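Local coordinates for protein aminotransferase, class I and II (Erwinia tasmaniensis, PDB 5Z0Q) that belongs to the class I and II aminotransferases, a family of pyridoxal-5'-phosphate-dependent enzymes, and binds pyridoxal-5'-phosphate in a pocket that the second subunit also reaches, at residues His115-Tyr125 / Asn165-Asn176; His207-Gly215 / Val320-Gly328. All blocks are in the same frame, centred on the assembly; numbering follows the deposited sequence.

Interaction 1 (His115-Tyr125 / Asn165-Asn176); sequences HQSTVSATPIY and NEKLLLLCNPHN. With PLP (pyridoxal-5'-phosphate), chain M.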
# COMPACT_ATOMS: atom_id res chain seq x y z
N HIS A 115 -24.18 -0.22 14.74
CA HIS A 115 -25.02 -1.09 15.54
C HIS A 115 -24.93 -2.55 15.12
O HIS A 115 -25.50 -3.41 15.80
CB HIS A 115 -26.48 -0.63 15.45
CG HIS A 115 -27.06 -0.71 14.08
ND1 HIS A 115 -26.70 0.16 13.07
CD2 HIS A 115 -27.96 -1.56 13.53
CE1 HIS A 115 -27.36 -0.14 11.97
NE2 HIS A 115 -28.14 -1.18 12.22
N GLN A 116 -24.24 -2.86 14.03
CA GLN A 116 -24.15 -4.21 13.51
C GLN A 116 -22.83 -4.87 13.90
O GLN A 116 -21.83 -4.19 14.16
CB GLN A 116 -24.32 -4.22 11.99
CG GLN A 116 -25.71 -3.78 11.53
CD GLN A 116 -25.83 -3.70 10.02
OE1 GLN A 116 -24.87 -3.36 9.33
NE2 GLN A 116 -27.01 -4.00 9.51
N SER A 117 -22.84 -6.19 13.92
CA SER A 117 -21.71 -6.98 14.40
C SER A 117 -21.21 -7.91 13.30
O SER A 117 -21.83 -8.07 12.24
CB SER A 117 -22.09 -7.80 15.64
OG SER A 117 -23.07 -8.78 15.33
N THR A 118 -20.06 -8.53 13.57
CA THR A 118 -19.45 -9.51 12.68
C THR A 118 -19.41 -10.87 13.36
O THR A 118 -19.43 -10.97 14.59
CB THR A 118 -18.04 -9.09 12.26
OG1 THR A 118 -17.19 -9.03 13.41
CG2 THR A 118 -18.06 -7.73 11.58
N VAL A 119 -19.34 -11.92 12.55
CA VAL A 119 -19.26 -13.29 13.03
C VAL A 119 -18.08 -13.98 12.36
O VAL A 119 -17.88 -13.85 11.15
CB VAL A 119 -20.56 -14.08 12.75
CG1 VAL A 119 -20.52 -15.43 13.45
CG2 VAL A 119 -21.77 -13.29 13.19
N SER A 120 -17.31 -14.71 13.15
CA SER A 120 -16.21 -15.51 12.62
C SER A 120 -15.97 -16.68 13.55
O SER A 120 -16.64 -16.84 14.57
CB SER A 120 -14.94 -14.67 12.45
OG SER A 120 -14.30 -14.46 13.71
N ALA A 121 -14.99 -17.51 13.19
CA ALA A 121 -14.59 -18.63 14.03
C ALA A 121 -13.49 -18.19 14.99
O ALA A 121 -12.88 -17.13 14.83
CB ALA A 121 -14.10 -19.80 13.17
N THR A 122 -13.27 -19.01 16.02
CA THR A 122 -12.16 -18.82 16.94
C THR A 122 -11.60 -20.20 17.24
O THR A 122 -12.37 -21.14 17.52
CB THR A 122 -12.57 -18.10 18.23
OG1 THR A 122 -11.49 -18.14 19.17
CG2 THR A 122 -13.81 -18.74 18.85
N PRO A 123 -10.27 -20.38 17.16
CA PRO A 123 -9.28 -19.36 16.81
C PRO A 123 -9.31 -18.99 15.33
O PRO A 123 -9.97 -19.68 14.56
CB PRO A 123 -7.95 -20.03 17.17
CG PRO A 123 -8.22 -21.48 16.95
CD PRO A 123 -9.64 -21.70 17.38
N ILE A 124 -8.62 -17.92 14.96
CA ILE A 124 -8.65 -17.43 13.58
C ILE A 124 -7.52 -16.44 13.37
O ILE A 124 -6.87 -16.01 14.33
CB ILE A 124 -10.02 -16.80 13.25
CG1 ILE A 124 -10.30 -16.84 11.74
CG2 ILE A 124 -10.11 -15.38 13.80
CD1 ILE A 124 -11.68 -16.37 11.37
N TYR A 125 -7.27 -16.08 12.11
CA TYR A 125 -6.30 -15.05 11.78
C TYR A 125 -6.61 -13.78 12.58
O TYR A 125 -7.74 -13.28 12.53
CB TYR A 125 -6.35 -14.78 10.27
CG TYR A 125 -5.27 -13.87 9.73
CD1 TYR A 125 -3.94 -14.06 10.06
CD2 TYR A 125 -5.59 -12.84 8.84
CE1 TYR A 125 -2.95 -13.24 9.55
CE2 TYR A 125 -4.61 -12.02 8.33
CZ TYR A 125 -3.29 -12.22 8.69
OH TYR A 125 -2.31 -11.40 8.17
N ASN A 165 -28.18 -8.34 15.45
CA ASN A 165 -27.33 -7.28 14.94
C ASN A 165 -26.29 -7.78 13.94
O ASN A 165 -25.63 -6.96 13.30
CB ASN A 165 -26.61 -6.56 16.09
CG ASN A 165 -27.55 -5.71 16.92
OD1 ASN A 165 -28.77 -5.89 16.88
ND2 ASN A 165 -26.99 -4.77 17.67
N GLU A 166 -26.12 -9.09 13.81
CA GLU A 166 -25.07 -9.63 12.95
C GLU A 166 -25.33 -9.26 11.50
O GLU A 166 -26.48 -9.21 11.05
CB GLU A 166 -24.99 -11.15 13.12
CG GLU A 166 -24.54 -11.62 14.50
CD GLU A 166 -25.57 -11.40 15.59
OE1 GLU A 166 -25.26 -10.72 16.59
OE2 GLU A 166 -26.71 -11.90 15.44
N LYS A 167 -24.25 -9.01 10.75
CA LYS A 167 -24.38 -8.50 9.40
C LYS A 167 -23.33 -9.07 8.45
O LYS A 167 -23.62 -9.35 7.28
CB LYS A 167 -24.30 -6.97 9.41
CG LYS A 167 -24.41 -6.32 8.04
CD LYS A 167 -25.71 -6.68 7.35
CE LYS A 167 -26.17 -5.56 6.42
NZ LYS A 167 -25.07 -5.08 5.54
N LEU A 168 -22.10 -9.25 8.93
CA LEU A 168 -20.98 -9.66 8.10
C LEU A 168 -20.37 -10.93 8.67
O LEU A 168 -19.93 -10.95 9.82
CB LEU A 168 -19.93 -8.55 8.00
CG LEU A 168 -18.70 -8.82 7.14
CD1 LEU A 168 -19.10 -9.17 5.71
CD2 LEU A 168 -17.76 -7.63 7.16
N LEU A 169 -20.32 -11.98 7.85
CA LEU A 169 -19.73 -13.26 8.24
C LEU A 169 -18.32 -13.34 7.67
O LEU A 169 -18.13 -13.26 6.46
CB LEU A 169 -20.58 -14.43 7.74
CG LEU A 169 -19.98 -15.82 7.94
CD1 LEU A 169 -19.82 -16.13 9.42
CD2 LEU A 169 -20.83 -16.88 7.25
N LEU A 170 -17.34 -13.52 8.56
CA LEU A 170 -15.93 -13.58 8.17
C LEU A 170 -15.49 -15.04 8.17
O LEU A 170 -15.38 -15.66 9.23
CB LEU A 170 -15.07 -12.75 9.12
CG LEU A 170 -15.44 -11.27 9.24
CD1 LEU A 170 -14.49 -10.56 10.19
CD2 LEU A 170 -15.42 -10.59 7.88
N LEU A 171 -15.24 -15.59 6.98
CA LEU A 171 -14.80 -16.96 6.82
C LEU A 171 -13.33 -17.01 6.42
O LEU A 171 -12.75 -16.02 5.99
CB LEU A 171 -15.65 -17.69 5.77
CG LEU A 171 -17.14 -17.85 6.09
CD1 LEU A 171 -17.83 -18.64 4.98
CD2 LEU A 171 -17.34 -18.53 7.44
N CYS A 172 -12.75 -18.20 6.55
CA CYS A 172 -11.34 -18.41 6.24
C CYS A 172 -11.19 -19.84 5.73
O CYS A 172 -11.24 -20.78 6.53
CB CYS A 172 -10.46 -18.15 7.46
SG CYS A 172 -8.68 -18.24 7.15
N ASN A 173 -11.00 -20.00 4.42
CA ASN A 173 -10.90 -21.32 3.81
C ASN A 173 -9.80 -21.33 2.75
O ASN A 173 -9.94 -20.67 1.71
CB ASN A 173 -12.24 -21.72 3.19
CG ASN A 173 -12.19 -23.09 2.54
OD1 ASN A 173 -11.36 -23.93 2.89
ND2 ASN A 173 -13.09 -23.32 1.59
N PRO A 174 -8.69 -22.06 2.96
CA PRO A 174 -8.36 -22.88 4.14
C PRO A 174 -8.18 -22.04 5.41
O PRO A 174 -7.84 -20.86 5.32
CB PRO A 174 -7.04 -23.55 3.75
CG PRO A 174 -6.99 -23.46 2.26
CD PRO A 174 -7.65 -22.17 1.93
N HIS A 175 -8.41 -22.65 6.56
CA HIS A 175 -8.51 -21.91 7.81
C HIS A 175 -7.15 -21.72 8.46
O HIS A 175 -6.42 -22.69 8.70
CB HIS A 175 -9.46 -22.63 8.78
CG HIS A 175 -9.70 -21.87 10.04
ND1 HIS A 175 -8.81 -21.87 11.10
CD2 HIS A 175 -10.73 -21.08 10.42
CE1 HIS A 175 -9.29 -21.11 12.07
NE2 HIS A 175 -10.45 -20.62 11.68
N ASN A 176 -6.81 -20.47 8.75
CA ASN A 176 -5.67 -20.10 9.57
C ASN A 176 -6.14 -19.91 11.01
O ASN A 176 -7.08 -19.14 11.25
CB ASN A 176 -5.04 -18.81 9.06
CG ASN A 176 -3.69 -18.52 9.68
OD1 ASN A 176 -2.90 -19.43 9.94
ND2 ASN A 176 -3.41 -17.25 9.91
N1 PLP M . -4.86 -13.87 5.38
C2 PLP M . -4.46 -14.96 6.12
C2A PLP M . -5.49 -15.90 6.68
C3 PLP M . -3.11 -15.19 6.36
O3 PLP M . -2.72 -16.27 7.10
C4 PLP M . -2.16 -14.32 5.83
C4A PLP M . -0.70 -14.66 5.93
C5 PLP M . -2.56 -13.22 5.09
C6 PLP M . -3.92 -13.00 4.86
C5A PLP M . -1.52 -12.29 4.52
O4P PLP M . -2.07 -11.01 4.27
P PLP M . -1.08 -9.78 3.93
O1P PLP M . 0.01 -9.72 4.97
O2P PLP M . -1.86 -8.49 3.94
O3P PLP M . -0.48 -10.01 2.57
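Strands 117-122 and 166-172 run side by side and parallel, their axes 21° apart and 4.6 Å at closest approach, as inner neighbours in the mixed sheet of the large PLP-binding domain of this aminotransferase fold. A beta bulge shifts the pairing by one residue: Ser117 bridges Glu166, but Thr118 pairs with Leu168, and Lys167 gives its N-H to Ser117 O. Two further bonds continue the ladder before the strands part: Val119 N donates to Leu168 O, and Leu170 N meets Val119 O at 2.7 Å in a nearly straight bond (176° at the hydrogen).

At the strand starts, the amide end of Gln116 lies across the aliphatic part of Lys167, with OE1 3.3 Å from CG of the lysine and accepting the backbone N-H of Glu113. Val119 turns CG2 onto Glu166 CG at 3.5 Å, while its CB meets Leu169 CD1. The Glu166 carboxylate takes a weak bond from Ser117 OG and is held by the backbone N-H groups of Ser163 and Gly164.

Past the strands the two segments meet again beside PLP. Ile124 CG1 approaches the His175 ring obliquely, and Pro123 O sits at that ring's edge. Asn176, CG anti to its own N (chi1 -168°), brings ND2 to 3.1 Å from PLP O3, and the Tyr125 ring lies face-on over the pyridine, with PLP C2 3.6 Å above the tyrosine plane, over its centre.

Interaction 2 (His207-Gly215 / Val320-Gly328); sequences HCDLVLEPG and VTPEASFLG. With PLP (pyridoxal-5'-phosphate), chain M.
Two irregular loops, 207-215 and 320-328, meet in a single backbone bridge between Val211 and Ala324, with CA atoms 4.6 Å apart. The first follows strand 200-204 of the large sheet and opens with a type I turn from His207 to Leu210; the second links strands 318-319 and 329-331 of the smaller sheet, tying the fold's two sheets together. Leu212 N donates to Glu323 O at 3.1 Å and 170°, whereas the return bond, Ser325 N to Leu210 O, is weak.

Leu210 and Leu212 pack against the second loop beside this bridge. In Leu210, CG anti to the carbonyl carbon (chi1 -63°) and an extended chi2 carry CD1 out to Phe326 CD2 at 3.7 Å; the methyl comes to the ring obliquely and also lies near Ser325 O. Leu212 sends CD1 over the Ser325 side chain. Ser325 O stands 3.7 Å from His207 CD2, while His207 CE1, beyond NE2, faces the cofactor, with PLP O3 in the ring plane 3.1 Å away.

Farther from PLP, Glu213 and Glu323 cross with their carboxylates turned 38° apart and OE1 of Glu213 5.0 Å from OE2 of Glu323. Arg183 and Arg150 form salt bridges to Glu323, and Val181 N binds it too; Glu213 OE1 has a long, weak ion pair with Arg304. Such pairing would probably offset the like charges and keep Glu323 ionised although it is buried.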
# COMPACT_ATOMS: atom_id res chain seq x y z
N HIS A 207 -4.70 -19.22 1.30
CA HIS A 207 -4.02 -20.51 1.29
C HIS A 207 -4.61 -21.50 0.30
O HIS A 207 -4.31 -22.69 0.38
CB HIS A 207 -4.04 -21.12 2.70
CG HIS A 207 -3.29 -20.34 3.72
ND1 HIS A 207 -3.87 -19.33 4.46
CD2 HIS A 207 -2.00 -20.40 4.12
CE1 HIS A 207 -2.97 -18.81 5.28
NE2 HIS A 207 -1.83 -19.45 5.09
N CYS A 208 -5.43 -21.03 -0.65
CA CYS A 208 -6.13 -21.94 -1.55
C CYS A 208 -5.18 -22.73 -2.44
O CYS A 208 -5.55 -23.80 -2.93
CB CYS A 208 -7.13 -21.17 -2.40
SG CYS A 208 -6.40 -19.95 -3.51
N ASP A 209 -3.96 -22.23 -2.67
CA ASP A 209 -3.00 -22.94 -3.50
C ASP A 209 -2.20 -23.99 -2.74
O ASP A 209 -1.46 -24.75 -3.37
CB ASP A 209 -2.02 -21.94 -4.15
CG ASP A 209 -2.69 -21.04 -5.16
OD1 ASP A 209 -3.69 -21.46 -5.78
OD2 ASP A 209 -2.21 -19.89 -5.34
N LEU A 210 -2.33 -24.05 -1.41
CA LEU A 210 -1.51 -24.92 -0.58
C LEU A 210 -2.30 -26.12 -0.05
O LEU A 210 -2.05 -26.59 1.06
CB LEU A 210 -0.90 -24.14 0.57
CG LEU A 210 0.06 -23.02 0.17
CD1 LEU A 210 0.59 -22.29 1.40
CD2 LEU A 210 1.21 -23.58 -0.66
N VAL A 211 -3.24 -26.64 -0.84
CA VAL A 211 -4.00 -27.82 -0.45
C VAL A 211 -3.14 -29.05 -0.67
O VAL A 211 -2.66 -29.30 -1.78
CB VAL A 211 -5.32 -27.91 -1.23
CG1 VAL A 211 -6.07 -29.17 -0.85
CG2 VAL A 211 -6.17 -26.67 -0.99
N LEU A 212 -2.93 -29.83 0.39
CA LEU A 212 -2.09 -31.02 0.32
C LEU A 212 -2.88 -32.32 0.24
O LEU A 212 -2.34 -33.33 -0.23
CB LEU A 212 -1.17 -31.10 1.54
CG LEU A 212 -0.32 -29.89 1.90
CD1 LEU A 212 0.50 -30.19 3.14
CD2 LEU A 212 0.59 -29.49 0.74
N GLU A 213 -4.13 -32.33 0.69
CA GLU A 213 -4.89 -33.57 0.76
C GLU A 213 -5.29 -34.02 -0.64
O GLU A 213 -5.86 -33.23 -1.40
CB GLU A 213 -6.13 -33.38 1.63
CG GLU A 213 -6.53 -34.62 2.41
CD GLU A 213 -5.52 -34.99 3.49
OE1 GLU A 213 -4.70 -34.13 3.87
OE2 GLU A 213 -5.55 -36.15 3.96
N PRO A 214 -5.01 -35.26 -1.02
CA PRO A 214 -5.36 -35.72 -2.37
C PRO A 214 -6.86 -35.88 -2.53
O PRO A 214 -7.61 -36.07 -1.57
CB PRO A 214 -4.65 -37.08 -2.48
CG PRO A 214 -4.54 -37.55 -1.06
CD PRO A 214 -4.35 -36.32 -0.23
N GLY A 215 -7.31 -35.76 -3.78
CA GLY A 215 -8.70 -36.00 -4.13
C GLY A 215 -9.64 -34.92 -3.63
O GLY A 215 -10.85 -34.97 -3.87
N VAL A 320 -3.39 -31.58 15.08
CA VAL A 320 -4.12 -32.06 13.91
C VAL A 320 -3.24 -31.86 12.69
O VAL A 320 -2.66 -30.79 12.48
CB VAL A 320 -5.46 -31.31 13.77
CG1 VAL A 320 -6.04 -31.52 12.38
CG2 VAL A 320 -6.43 -31.77 14.84
N THR A 321 -3.13 -32.90 11.87
CA THR A 321 -2.40 -32.79 10.62
C THR A 321 -3.08 -31.77 9.72
O THR A 321 -4.23 -31.98 9.32
CB THR A 321 -2.32 -34.15 9.92
OG1 THR A 321 -1.60 -35.07 10.74
CG2 THR A 321 -1.61 -34.01 8.58
N PRO A 322 -2.42 -30.66 9.39
CA PRO A 322 -3.09 -29.61 8.60
C PRO A 322 -3.33 -30.07 7.17
O PRO A 322 -2.41 -30.53 6.49
CB PRO A 322 -2.11 -28.44 8.66
CG PRO A 322 -0.77 -29.08 8.88
CD PRO A 322 -1.03 -30.30 9.73
N GLU A 323 -4.58 -29.95 6.72
CA GLU A 323 -4.89 -30.25 5.33
C GLU A 323 -4.32 -29.21 4.38
O GLU A 323 -4.30 -29.46 3.17
CB GLU A 323 -6.41 -30.35 5.16
CG GLU A 323 -7.04 -31.51 5.93
CD GLU A 323 -8.55 -31.58 5.76
OE1 GLU A 323 -9.19 -30.51 5.62
OE2 GLU A 323 -9.09 -32.70 5.76
N ALA A 324 -3.86 -28.07 4.89
CA ALA A 324 -3.29 -27.01 4.06
C ALA A 324 -2.03 -26.47 4.73
O ALA A 324 -2.09 -25.99 5.86
CB ALA A 324 -4.30 -25.89 3.82
N SER A 325 -0.91 -26.57 4.02
CA SER A 325 0.36 -26.04 4.49
C SER A 325 0.25 -24.53 4.72
O SER A 325 -0.61 -23.85 4.16
CB SER A 325 1.45 -26.36 3.46
OG SER A 325 2.11 -27.57 3.79
N PHE A 326 1.15 -23.99 5.56
CA PHE A 326 2.28 -24.70 6.15
C PHE A 326 2.35 -24.55 7.67
O PHE A 326 3.43 -24.42 8.25
CB PHE A 326 3.59 -24.21 5.52
CG PHE A 326 3.62 -22.73 5.26
CD1 PHE A 326 4.03 -21.85 6.25
CD2 PHE A 326 3.24 -22.22 4.03
CE1 PHE A 326 4.06 -20.49 6.02
CE2 PHE A 326 3.27 -20.86 3.79
CZ PHE A 326 3.67 -19.99 4.79
N LEU A 327 1.18 -24.55 8.31
CA LEU A 327 1.06 -24.49 9.76
C LEU A 327 -0.16 -25.32 10.15
O LEU A 327 -1.14 -25.38 9.39
CB LEU A 327 0.92 -23.04 10.25
CG LEU A 327 1.70 -21.95 9.51
CD1 LEU A 327 0.79 -21.16 8.58
CD2 LEU A 327 2.45 -21.03 10.46
N GLY A 328 -0.12 -25.95 11.32
CA GLY A 328 0.97 -25.84 12.28
C GLY A 328 0.41 -25.58 13.67
O GLY A 328 1.05 -24.91 14.48
N1 PLP M . -4.86 -13.87 5.38
C2 PLP M . -4.46 -14.96 6.12
C2A PLP M . -5.49 -15.90 6.68
C3 PLP M . -3.11 -15.19 6.36
O3 PLP M . -2.72 -16.27 7.10
C4 PLP M . -2.16 -14.32 5.83
C4A PLP M . -0.70 -14.66 5.93
C5 PLP M . -2.56 -13.22 5.09
C6 PLP M . -3.92 -13.00 4.86
C5A PLP M . -1.52 -12.29 4.52
O4P PLP M . -2.07 -11.01 4.27
P PLP M . -1.08 -9.78 3.93
O1P PLP M . 0.01 -9.72 4.97
O2P PLP M . -1.86 -8.49 3.94
O3P PLP M . -0.48 -10.01 2.57

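Both contacts are buried and both reach PLP, but they hold different parts of the fold. Interaction 1 lies within the large sheet and rests on a parallel ladder, and the loops after its strands bring Tyr125 and Asn176 to the cofactor. Interaction 2 has one bridge between loops, joins the large sheet to the smaller one, and brings the His207 ring edge beside PLP O3. Glu323 and Asp209 are salt-bridged to arginines outside the segments, with Glu213 more weakly paired, whereas the single carboxylate of interaction 1 is held mainly by backbone N-H groups. With centres about 21 Å apart, the two meet at Pro174, which packs on His207, Cys208 and Ala324.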